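Long-range contact in probable Rab-related GTPase (Acanthamoeba polyphaga mimivirus, PDB 5XC5), which binds GTP and magnesium as a Rab-family small GTPase and may be involved in protein transport: residues S20-F25 against S151-V157. The protein carries 1 engineered substitution. Residues are numbered along the deposited sequence; the frame is centred on the assembly and turned at random.
With GTP (guanosine-5'-triphosphate), chain B.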
loop_
_atom_site.group_PDB
_atom_site.type_symbol
_atom_site.label_atom_id
_atom_site.label_comp_id
_atom_site.label_asym_id
_atom_site.label_seq_id
_atom_site.Cartn_x
_atom_site.Cartn_y
_atom_site.Cartn_z
ATOM N N SER A 20 3.764 -1.060 9.181
ATOM C CA SER A 20 2.772 -0.808 10.222
ATOM C C SER A 20 1.363 -1.135 9.740
ATOM O O SER A 20 0.575 -1.755 10.468
ATOM C CB SER A 20 2.873 0.644 10.675
ATOM O OG SER A 20 4.139 0.892 11.251
ATOM N N ILE A 21 1.043 -0.757 8.499
ATOM C CA ILE A 21 -0.249 -1.092 7.910
ATOM C C ILE A 21 -0.432 -2.603 7.820
ATOM O O ILE A 21 -1.470 -3.143 8.218
ATOM C CB ILE A 21 -0.391 -0.409 6.538
ATOM C CG1 ILE A 21 -0.693 1.081 6.714
ATOM C CG2 ILE A 21 -1.467 -1.085 5.719
ATOM C CD1 ILE A 21 -0.491 1.895 5.437
ATOM N N VAL A 22 0.581 -3.315 7.315
ATOM C CA VAL A 22 0.426 -4.759 7.158
ATOM C C VAL A 22 0.259 -5.446 8.507
ATOM O O VAL A 22 -0.582 -6.343 8.658
ATOM C CB VAL A 22 1.686 -5.318 6.468
ATOM C CG1 VAL A 22 1.817 -6.824 6.719
ATOM C CG2 VAL A 22 1.675 -5.014 5.009
ATOM N N HIS A 23 1.047 -5.040 9.508
ATOM C CA HIS A 23 0.926 -5.655 10.829
ATOM C C HIS A 23 -0.454 -5.402 11.415
ATOM O O HIS A 23 -1.040 -6.285 12.049
ATOM C CB HIS A 23 1.995 -5.103 11.777
ATOM C CG HIS A 23 3.396 -5.551 11.473
ATOM N ND1 HIS A 23 3.802 -5.975 10.226
ATOM C CD2 HIS A 23 4.488 -5.640 12.271
ATOM C CE1 HIS A 23 5.083 -6.299 10.264
ATOM N NE2 HIS A 23 5.521 -6.110 11.497
ATOM N N GLN A 24 -0.991 -4.198 11.209
ATOM C CA GLN A 24 -2.327 -3.898 11.707
ATOM C C GLN A 24 -3.372 -4.770 11.022
ATOM O O GLN A 24 -4.277 -5.298 11.674
ATOM C CB GLN A 24 -2.615 -2.413 11.494
ATOM C CG GLN A 24 -3.946 -1.929 12.056
ATOM C CD GLN A 24 -3.974 -1.931 13.574
ATOM O OE1 GLN A 24 -4.480 -2.861 14.188
ATOM N NE2 GLN A 24 -3.430 -0.880 14.186
ATOM N N PHE A 25 -3.253 -4.952 9.704
ATOM C CA PHE A 25 -4.172 -5.828 8.983
ATOM C C PHE A 25 -4.096 -7.260 9.500
ATOM O O PHE A 25 -5.118 -7.952 9.597
ATOM C CB PHE A 25 -3.872 -5.776 7.481
ATOM C CG PHE A 25 -4.709 -6.719 6.655
ATOM C CD1 PHE A 25 -6.080 -6.545 6.548
ATOM C CD2 PHE A 25 -4.114 -7.769 5.979
ATOM C CE1 PHE A 25 -6.852 -7.415 5.779
ATOM C CE2 PHE A 25 -4.868 -8.638 5.213
ATOM C CZ PHE A 25 -6.242 -8.458 5.114
ATOM N N SER A 151 -2.010 3.889 10.211
ATOM C CA SER A 151 -1.661 2.538 10.642
ATOM C C SER A 151 -2.209 2.225 12.022
ATOM O O SER A 151 -2.476 1.057 12.332
ATOM C CB SER A 151 -0.141 2.382 10.700
ATOM O OG SER A 151 0.498 2.802 9.501
ATOM N N PHE A 152 -2.351 3.239 12.868
ATOM C CA PHE A 152 -2.766 3.062 14.252
ATOM C C PHE A 152 -4.273 2.984 14.408
ATOM O O PHE A 152 -4.755 2.733 15.517
ATOM C CB PHE A 152 -2.215 4.206 15.116
ATOM C CG PHE A 152 -0.735 4.418 14.962
ATOM C CD1 PHE A 152 0.108 3.343 14.744
ATOM C CD2 PHE A 152 -0.192 5.695 15.013
ATOM C CE1 PHE A 152 1.473 3.529 14.586
ATOM C CE2 PHE A 152 1.178 5.885 14.866
ATOM C CZ PHE A 152 2.002 4.799 14.646
ATOM N N GLU A 153 -5.029 3.181 13.333
ATOM C CA GLU A 153 -6.486 3.117 13.366
ATOM C C GLU A 153 -6.931 1.942 12.507
ATOM O O GLU A 153 -6.985 2.043 11.277
ATOM C CB GLU A 153 -7.089 4.430 12.880
ATOM C CG GLU A 153 -8.622 4.458 12.948
ATOM C CD GLU A 153 -9.152 3.790 14.203
ATOM O OE1 GLU A 153 -8.925 4.338 15.305
ATOM O OE2 GLU A 153 -9.775 2.709 14.092
ATOM N N SER A 154 -7.266 0.828 13.158
ATOM C CA SER A 154 -7.602 -0.389 12.434
ATOM C C SER A 154 -8.780 -0.194 11.488
ATOM O O SER A 154 -8.861 -0.874 10.465
ATOM C CB SER A 154 -7.907 -1.513 13.423
ATOM O OG SER A 154 -9.066 -1.206 14.160
ATOM N N ASP A 155 -9.710 0.717 11.805
ATOM C CA ASP A 155 -10.839 0.935 10.905
ATOM C C ASP A 155 -10.370 1.407 9.532
ATOM O O ASP A 155 -10.950 1.035 8.504
ATOM C CB ASP A 155 -11.821 1.937 11.515
ATOM C CG ASP A 155 -12.590 1.370 12.691
ATOM O OD1 ASP A 155 -12.367 0.196 13.065
ATOM O OD2 ASP A 155 -13.407 2.114 13.262
ATOM N N THR A 156 -9.303 2.209 9.488
ATOM C CA THR A 156 -8.824 2.662 8.188
ATOM C C THR A 156 -8.056 1.576 7.452
ATOM O O THR A 156 -8.077 1.537 6.216
ATOM C CB THR A 156 -7.948 3.911 8.311
ATOM O OG1 THR A 156 -6.650 3.570 8.816
ATOM C CG2 THR A 156 -8.606 4.978 9.187
ATOM N N VAL A 157 -7.405 0.669 8.180
ATOM C CA VAL A 157 -6.679 -0.422 7.537
ATOM C C VAL A 157 -7.645 -1.478 7.023
ATOM O O VAL A 157 -7.504 -1.979 5.900
ATOM C CB VAL A 157 -5.645 -0.995 8.523
ATOM C CG1 VAL A 157 -5.001 -2.254 7.963
ATOM C CG2 VAL A 157 -4.593 0.060 8.860
HETATM P PG GTP B . 10.454 0.935 5.306
HETATM O O1G GTP B . 10.328 -0.534 5.659
HETATM O O2G GTP B . 11.750 1.520 5.784
HETATM O O3G GTP B . 10.216 1.199 3.835
HETATM O O3B GTP B . 9.339 1.810 6.133
HETATM P PB GTP B . 7.758 1.486 6.295
HETATM O O1B GTP B . 7.520 -0.006 6.420
HETATM O O2B GTP B . 6.986 2.147 5.187
HETATM O O3A GTP B . 7.316 2.303 7.618
HETATM P PA GTP B . 7.119 1.674 9.104
HETATM O O1A GTP B . 5.837 0.837 9.168
HETATM O O2A GTP B . 8.419 0.982 9.565
HETATM O "O5'" GTP B . 6.836 3.033 9.950
HETATM C "C5'" GTP B . 7.820 4.039 10.075
HETATM C "C4'" GTP B . 7.515 4.896 11.303
HETATM O "O4'" GTP B . 6.304 5.593 11.051
HETATM C "C3'" GTP B . 7.310 4.094 12.574
HETATM O "O3'" GTP B . 7.876 4.785 13.678
HETATM C "C2'" GTP B . 5.805 4.054 12.727
HETATM O "O2'" GTP B . 5.395 3.935 14.070
HETATM C "C1'" GTP B . 5.388 5.373 12.107
HETATM N N9 GTP B . 4.028 5.249 11.565
HETATM C C8 GTP B . 3.523 4.242 10.785
HETATM N N7 GTP B . 2.235 4.514 10.493
HETATM C C5 GTP B . 1.911 5.690 11.089
HETATM C C6 GTP B . 0.740 6.439 11.125
HETATM O O6 GTP B . -0.312 6.105 10.552
HETATM N N1 GTP B . 0.769 7.609 11.847
HETATM C C2 GTP B . 1.900 8.051 12.500
HETATM N N2 GTP B . 1.839 9.198 13.169
HETATM N N3 GTP B . 3.067 7.323 12.465
HETATM C C4 GTP B . 3.039 6.159 11.765
HETATM O O HOH W 1 -7.141 -3.821 10.478
HETATM O O HOH W 2 -3.347 0.488 17.299
#
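The helical residues 20-25 run past a loop, 151-153, and the first turn of the C-terminal helix, 154-169. The backbones are closest at I21 and S151, with CA atoms 4.8 Å apart, and separate to 6.4 Å between the CA atoms of Q24 and S154 and 6.1 Å between those of F25 and V157. E153 is the N-cap of the C-terminal helix: its OE2 accepts from the amide N of D155 at 3.0 Å. One direct hydrogen bond links the segments, from Q24 NE2 to the carbonyl O of S151 (2.8 Å, nearly linear at 167°). The aliphatic part of Q24 packs on V157, CG to CG2 3.8 Å, while V157 CG1 reaches F25 CB at 3.7 Å and, more loosely, I21 CG2 at 4.3 Å. Beyond V157, the F25 ring stacks on F161 of the same C-terminal helix. At the nucleotide end, S20 CB lies 3.4 Å from S151 OG, and both serines hold GTP: S20 N and OG donate to the alpha-phosphate oxygen O1A (2.8 and 2.7 Å), S151 N to the guanine O6 (2.8 Å) and S151 OG to N7 (2.6 Å). The F152 ring has the base over one face. This is the Ras-like arrangement in which the helix after the P-loop meets the guanine-recognition loop; the Q24 bond and apolar packing on V157 thus tie the phosphate-binding and base-binding parts of the pocket together.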